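Local atomic coordinates of neuraminidase (Influenza A virus, PDB entry 4K3Y), a protein that forms a neuraminidase-like propeller on the surface of a bat influenza A virus but probably lacks the sialidase activity of classical viral neuraminidases. Residues 9-14 with 321-326. Sequence-based numbering, arbitrary orientation.
Sequences LVLGEN and LYQPAY
Leu11 spreads its two methyl groups over Gln323 and Ala325, packing the N-terminal arm of a six-bladed neuraminidase beta-propeller against the chain just beyond strand 315-322. The interface is small, 171 Å² in all; no hydrogen bond crosses it, and the nearest pair of CA atoms, Leu11 CA and Ala325 CA, lies 6.5 Å apart. Methyl contacts are the evidence for apolar packing. Ala325 directs its CB at the arm, where it meets CD2 of Leu11 at 3.8 Å; CD1 of Leu9 reaches the same methyl at 4.2 Å, so two leucines share one small target. In Leu11, chi1 of -55° sets CG anti to the carbonyl carbon, and the branch beyond it carries CD1 and CD2 to 321-326. Gln323 extends beyond CG (chi2 164°) and crosses the Leu11 side chain at about a right angle. Its amide is held in place by a hydrogen bond from NE2 to the backbone O of Tyr201, on strand 197-202 of another blade. Gln332 bridges the two segments, accepting from Gly12 N through OE1 and donating through NE2 to Pro324 O. Across the contact itself, the Gln323 amide meets the arm through OE1, 3.6 Å from Leu11 CD1.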
# COMPACT_ATOMS: atom_id res chain seq x y z
N LEU C 9 -25.07 -1.85 -1.94
CA LEU C 9 -24.88 -1.49 -3.33
C LEU C 9 -26.19 -1.60 -4.12
O LEU C 9 -26.88 -2.64 -4.08
CB LEU C 9 -23.80 -2.36 -3.98
CG LEU C 9 -23.33 -1.96 -5.39
CD1 LEU C 9 -21.82 -2.07 -5.51
CD2 LEU C 9 -24.00 -2.80 -6.47
N VAL C 10 -26.53 -0.52 -4.82
CA VAL C 10 -27.74 -0.49 -5.63
C VAL C 10 -27.46 0.07 -7.02
O VAL C 10 -26.89 1.16 -7.19
CB VAL C 10 -28.88 0.27 -4.91
CG1 VAL C 10 -28.36 1.56 -4.30
CG2 VAL C 10 -30.04 0.54 -5.87
N LEU C 11 -27.85 -0.71 -8.03
CA LEU C 11 -27.57 -0.39 -9.42
C LEU C 11 -28.71 0.43 -10.02
O LEU C 11 -29.86 0.33 -9.57
CB LEU C 11 -27.41 -1.68 -10.22
CG LEU C 11 -26.38 -2.71 -9.76
CD1 LEU C 11 -26.55 -4.01 -10.54
CD2 LEU C 11 -24.96 -2.18 -9.92
N GLY C 12 -28.38 1.23 -11.03
CA GLY C 12 -29.38 1.96 -11.79
C GLY C 12 -30.39 1.02 -12.44
O GLY C 12 -30.03 -0.04 -12.95
N GLU C 13 -31.65 1.41 -12.41
CA GLU C 13 -32.68 0.61 -13.05
C GLU C 13 -32.61 0.82 -14.55
O GLU C 13 -33.00 -0.06 -15.34
CB GLU C 13 -34.07 0.97 -12.51
CG GLU C 13 -34.26 0.57 -11.06
CD GLU C 13 -34.24 -0.93 -10.85
OE1 GLU C 13 -34.66 -1.67 -11.78
OE2 GLU C 13 -33.81 -1.37 -9.76
N ASN C 14 -32.10 1.98 -14.95
CA ASN C 14 -32.00 2.29 -16.37
C ASN C 14 -30.58 2.40 -16.92
O ASN C 14 -29.75 3.20 -16.43
CB ASN C 14 -32.86 3.50 -16.73
CG ASN C 14 -34.28 3.11 -17.10
OD1 ASN C 14 -34.52 2.02 -17.65
ND2 ASN C 14 -35.23 3.98 -16.80
N LEU C 321 -19.13 -9.54 -19.07
CA LEU C 321 -19.77 -8.26 -18.77
C LEU C 321 -19.52 -7.78 -17.33
O LEU C 321 -19.27 -8.59 -16.43
CB LEU C 321 -21.28 -8.41 -18.98
CG LEU C 321 -22.00 -7.70 -20.12
CD1 LEU C 321 -21.07 -7.36 -21.28
CD2 LEU C 321 -23.15 -8.59 -20.58
N TYR C 322 -19.60 -6.46 -17.11
CA TYR C 322 -19.56 -5.91 -15.75
C TYR C 322 -20.16 -4.51 -15.67
O TYR C 322 -20.06 -3.73 -16.62
CB TYR C 322 -18.14 -5.93 -15.17
CG TYR C 322 -17.16 -4.94 -15.75
CD1 TYR C 322 -16.48 -5.22 -16.95
CD2 TYR C 322 -16.88 -3.73 -15.10
CE1 TYR C 322 -15.56 -4.31 -17.49
CE2 TYR C 322 -15.97 -2.82 -15.63
CZ TYR C 322 -15.31 -3.12 -16.82
OH TYR C 322 -14.41 -2.21 -17.34
N GLN C 323 -20.81 -4.20 -14.54
CA GLN C 323 -21.38 -2.87 -14.29
C GLN C 323 -20.67 -2.12 -13.15
O GLN C 323 -20.72 -2.55 -11.99
CB GLN C 323 -22.87 -2.98 -13.98
CG GLN C 323 -23.71 -3.37 -15.18
CD GLN C 323 -25.11 -3.86 -14.79
OE1 GLN C 323 -25.28 -4.70 -13.89
NE2 GLN C 323 -26.13 -3.32 -15.47
N PRO C 324 -20.02 -0.99 -13.47
CA PRO C 324 -19.39 -0.14 -12.45
C PRO C 324 -20.47 0.53 -11.60
O PRO C 324 -21.49 0.91 -12.18
CB PRO C 324 -18.65 0.93 -13.27
CG PRO C 324 -18.59 0.40 -14.66
CD PRO C 324 -19.82 -0.45 -14.83
N ALA C 325 -20.28 0.66 -10.28
CA ALA C 325 -21.29 1.33 -9.47
C ALA C 325 -20.73 2.18 -8.33
O ALA C 325 -21.24 2.14 -7.20
CB ALA C 325 -22.33 0.33 -8.94
N TYR C 326 -19.67 2.92 -8.63
CA TYR C 326 -19.25 4.03 -7.77
C TYR C 326 -19.59 5.32 -8.52
O TYR C 326 -18.84 6.31 -8.54
CB TYR C 326 -17.78 3.93 -7.38
CG TYR C 326 -16.82 3.62 -8.50
CD1 TYR C 326 -16.64 2.31 -8.97
CD2 TYR C 326 -16.06 4.63 -9.08
CE1 TYR C 326 -15.74 2.04 -9.99
CE2 TYR C 326 -15.17 4.36 -10.10
CZ TYR C 326 -15.01 3.07 -10.55
OH TYR C 326 -14.11 2.82 -11.56